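Local coordinates for Lin1840 protein (Listeria innocua serovar 6a, PDB 4ZOC) that probably hydrolyses terminal, non-reducing beta-D-glucosyl residues to release glucose, as a family 3 glycoside hydrolase involved in beta-1,2-glucan metabolism, at residues A391-S402 / F429-Y439. The protein carries 2 engineered substitutions. Residues are numbered along the deposited sequence; the frame is centred on the assembly and turned at random. Where two conformers were deposited one is given.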
# COMPACT_ATOMS: atom_id res chain seq x y z
N ALA A 391 -39.99 -15.03 -20.80
CA ALA A 391 -39.94 -14.00 -19.77
C ALA A 391 -40.04 -12.62 -20.37
O ALA A 391 -39.30 -12.27 -21.34
CB ALA A 391 -38.67 -14.11 -18.94
N LYS A 392 -40.95 -11.82 -19.81
CA LYS A 392 -41.15 -10.43 -20.24
C LYS A 392 -40.15 -9.54 -19.47
O LYS A 392 -40.22 -9.40 -18.26
CB LYS A 392 -42.60 -9.97 -20.00
CG LYS A 392 -43.67 -10.78 -20.74
CD LYS A 392 -45.10 -10.33 -20.39
CE LYS A 392 -45.39 -8.87 -20.70
NZ LYS A 392 -46.79 -8.40 -20.34
N ILE A 393 -39.19 -8.99 -20.20
CA ILE A 393 -38.00 -8.34 -19.65
C ILE A 393 -38.11 -6.84 -19.84
O ILE A 393 -38.28 -6.32 -20.96
CB ILE A 393 -36.72 -8.82 -20.37
CG1 ILE A 393 -36.48 -10.28 -20.03
CG2 ILE A 393 -35.55 -7.92 -19.94
CD1 ILE A 393 -35.37 -10.96 -20.87
N ALA A 394 -37.98 -6.11 -18.76
CA ALA A 394 -37.62 -4.69 -18.84
C ALA A 394 -36.10 -4.58 -18.69
O ALA A 394 -35.51 -4.93 -17.65
CB ALA A 394 -38.32 -3.87 -17.76
N LEU A 395 -35.51 -4.09 -19.75
CA LEU A 395 -34.04 -3.92 -19.87
C LEU A 395 -33.77 -2.44 -19.62
O LEU A 395 -34.15 -1.58 -20.41
CB LEU A 395 -33.56 -4.35 -21.27
CG LEU A 395 -32.08 -4.01 -21.52
CD1 LEU A 395 -31.11 -4.70 -20.60
CD2 LEU A 395 -31.73 -4.35 -22.94
N VAL A 396 -33.16 -2.13 -18.51
CA VAL A 396 -32.97 -0.73 -18.18
C VAL A 396 -31.54 -0.41 -17.76
O VAL A 396 -30.84 -1.28 -17.23
CB VAL A 396 -33.97 -0.23 -17.12
CG1 VAL A 396 -35.44 -0.63 -17.45
CG2 VAL A 396 -33.68 -0.83 -15.83
N GLY A 397 -31.15 0.85 -17.96
CA GLY A 397 -29.88 1.33 -17.50
C GLY A 397 -28.88 1.74 -18.55
O GLY A 397 -29.18 1.73 -19.73
N PRO A 398 -27.69 2.15 -18.10
CA PRO A 398 -26.70 2.69 -19.04
C PRO A 398 -26.02 1.72 -19.96
O PRO A 398 -25.52 2.18 -21.01
CB PRO A 398 -25.72 3.38 -18.13
CG PRO A 398 -25.83 2.70 -16.83
CD PRO A 398 -27.28 2.30 -16.72
N LEU A 399 -26.07 0.43 -19.64
CA LEU A 399 -25.53 -0.66 -20.46
C LEU A 399 -26.64 -1.37 -21.28
O LEU A 399 -26.39 -2.37 -21.98
CB LEU A 399 -24.69 -1.67 -19.65
CG LEU A 399 -23.20 -1.36 -19.59
CD1 LEU A 399 -22.56 -1.64 -20.97
CD2 LEU A 399 -22.98 0.10 -19.19
N ALA A 400 -27.89 -0.83 -21.26
CA ALA A 400 -28.99 -1.44 -22.00
C ALA A 400 -28.73 -1.37 -23.53
O ALA A 400 -28.90 -2.35 -24.25
CB ALA A 400 -30.29 -0.73 -21.71
N THR A 401 -28.32 -0.20 -23.97
CA THR A 401 -28.04 0.06 -25.37
C THR A 401 -26.64 0.52 -25.66
O THR A 401 -26.29 0.64 -26.87
CB THR A 401 -29.00 1.14 -25.95
OG1 THR A 401 -28.72 2.43 -25.43
CG2 THR A 401 -30.45 0.77 -25.70
N SER A 402 -25.85 0.84 -24.66
CA SER A 402 -24.51 1.38 -24.92
C SER A 402 -23.71 0.42 -25.81
O SER A 402 -23.62 -0.78 -25.49
CB SER A 402 -23.73 1.62 -23.65
OG SER A 402 -22.41 2.01 -23.92
N PHE A 429 -35.16 -13.43 -26.48
CA PHE A 429 -36.41 -13.09 -25.74
C PHE A 429 -37.42 -12.29 -26.62
O PHE A 429 -37.14 -11.24 -27.12
CB PHE A 429 -36.04 -12.30 -24.46
CG PHE A 429 -35.15 -13.05 -23.51
CD1 PHE A 429 -35.68 -13.95 -22.61
CD2 PHE A 429 -33.80 -12.83 -23.49
CE1 PHE A 429 -34.85 -14.70 -21.74
CE2 PHE A 429 -32.97 -13.57 -22.67
CZ PHE A 429 -33.49 -14.48 -21.77
N GLU A 430 -38.66 -12.80 -26.74
CA GLU A 430 -39.67 -12.16 -27.62
C GLU A 430 -40.14 -10.81 -27.11
O GLU A 430 -40.39 -9.91 -27.90
CB GLU A 430 -40.87 -13.08 -27.90
CG GLU A 430 -41.21 -14.04 -26.77
CD GLU A 430 -42.50 -14.87 -26.98
OE1 GLU A 430 -42.65 -15.86 -26.23
OE2 GLU A 430 -43.32 -14.53 -27.87
N THR A 431 -40.20 -10.66 -25.77
CA THR A 431 -40.71 -9.47 -25.16
C THR A 431 -39.65 -8.74 -24.30
O THR A 431 -39.26 -9.21 -23.22
CB THR A 431 -41.90 -9.82 -24.28
OG1 THR A 431 -42.79 -10.61 -25.07
CG2 THR A 431 -42.58 -8.51 -23.79
N VAL A 432 -39.17 -7.63 -24.86
CA VAL A 432 -38.22 -6.76 -24.18
C VAL A 432 -38.67 -5.33 -24.37
O VAL A 432 -38.99 -4.87 -25.48
CB VAL A 432 -36.76 -6.93 -24.68
CG1 VAL A 432 -35.80 -6.14 -23.83
CG2 VAL A 432 -36.33 -8.38 -24.75
N GLU A 433 -38.80 -4.61 -23.25
CA GLU A 433 -39.01 -3.18 -23.28
C GLU A 433 -37.79 -2.53 -22.66
O GLU A 433 -37.41 -2.87 -21.57
CB GLU A 433 -40.19 -2.90 -22.40
CG GLU A 433 -40.93 -1.65 -22.70
CD GLU A 433 -42.39 -1.77 -22.21
OE1 GLU A 433 -42.75 -1.02 -21.36
OE2 GLU A 433 -43.19 -2.59 -22.71
N VAL A 434 -37.27 -1.52 -23.33
CA VAL A 434 -35.96 -0.99 -23.04
C VAL A 434 -36.07 0.43 -22.61
O VAL A 434 -36.76 1.20 -23.23
CB VAL A 434 -35.10 -1.06 -24.31
CG1 VAL A 434 -33.77 -0.36 -24.04
CG2 VAL A 434 -34.89 -2.51 -24.67
N VAL A 435 -35.35 0.81 -21.56
CA VAL A 435 -35.20 2.19 -21.19
C VAL A 435 -33.71 2.43 -20.90
O VAL A 435 -33.19 1.99 -19.86
CB VAL A 435 -35.97 2.56 -19.90
CG1 VAL A 435 -35.89 4.04 -19.56
CG2 VAL A 435 -37.48 2.18 -20.01
N SER A 436 -33.05 3.17 -21.79
CA SER A 436 -31.66 3.54 -21.66
C SER A 436 -31.56 4.72 -20.74
O SER A 436 -32.45 5.59 -20.72
CB SER A 436 -31.08 3.95 -23.04
OG SER A 436 -29.76 4.36 -22.93
N THR A 437 -30.51 4.75 -19.93
CA THR A 437 -30.24 5.89 -19.08
C THR A 437 -28.79 6.23 -19.29
O THR A 437 -28.04 5.43 -19.91
CB THR A 437 -30.49 5.60 -17.58
OG1 THR A 437 -29.64 4.55 -17.09
CG2 THR A 437 -31.92 5.25 -17.34
N GLU A 438 -28.40 7.40 -18.81
CA GLU A 438 -27.02 7.90 -18.92
C GLU A 438 -26.11 7.27 -17.86
O GLU A 438 -26.58 6.84 -16.78
CB GLU A 438 -26.99 9.42 -18.79
CG GLU A 438 -27.67 10.18 -19.93
CD GLU A 438 -27.49 11.66 -19.75
OE1 GLU A 438 -28.15 12.26 -18.88
OE2 GLU A 438 -26.64 12.22 -20.44
N TYR A 439 -24.82 7.21 -18.16
CA TYR A 439 -23.87 6.62 -17.20
C TYR A 439 -23.79 7.32 -15.85
O TYR A 439 -23.50 6.65 -14.84
CB TYR A 439 -22.46 6.63 -17.81
CG TYR A 439 -22.19 5.53 -18.82
CD1 TYR A 439 -22.56 5.66 -20.15
CD2 TYR A 439 -21.67 4.31 -18.40
CE1 TYR A 439 -22.26 4.70 -21.07
CE2 TYR A 439 -21.38 3.34 -19.31
CZ TYR A 439 -21.71 3.53 -20.66
OH TYR A 439 -21.38 2.57 -21.56
O HOH W 1 -39.61 -12.92 -23.82
O HOH W 2 -28.17 2.22 -22.42
O HOH W 3 -25.89 4.74 -21.70
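Strands 393-397 and 432-436 run parallel, 13° apart, and are laced by backbone hydrogen bonds passing from Ile393 N to Thr431 O (3.0 Å), Glu433 N to Ile393 O, Leu395 N to Glu433 O, Val435 N to Leu395 O and Gly397 N to Val435 O; a weak hydrogen bond from Thr437 N to Gly397 O follows. At the start, Ile393 lays CD1 over one face of the Phe429 ring in a CH-pi contact, 3.5 Å from the centroid and nearest CG. Its CG1 branch, anti to the carbonyl carbon (chi1 -68°), brings the methyl there. On the same sheet face, Leu395 packs CB against Val432 CG1 and lies alongside Val434, CD2 to CG2 4.0 Å. Val396 CG1 lies beside Val435 CB on the other face. From Gly397 to Ala400 the chain makes a type I turn, where Pro398 CB sits above one face of the Tyr439 ring, 4.2 Å from its centroid, while Leu399 CD2 comes obliquely to Tyr439 CE2 at 3.6 Å. Ser402 OG, hydrogen-bonded to Asp404 N, lies at the ring edge, 2.6 Å from Tyr439 OH. A water accepts from Thr401 N and bonds Ser436 OG (2.7 Å), with Gly397 O also within reach, bridging turn and strand end. In the family 3 C-terminal domain, away from the glucose and magnesium sites, helix 421-426 completes this beta-alpha-beta unit, its Val421, Glu422 and Arg426 against Leu395, Thr401 and Val434. Helix 444-456 packs on Val435 from the other face, its Asn456 ND2 hydrogen-bonded to Glu433 OE1; strand 459-465 flanks 393-397, leaving 432-436 outermost in the chain's six-stranded mixed sheet.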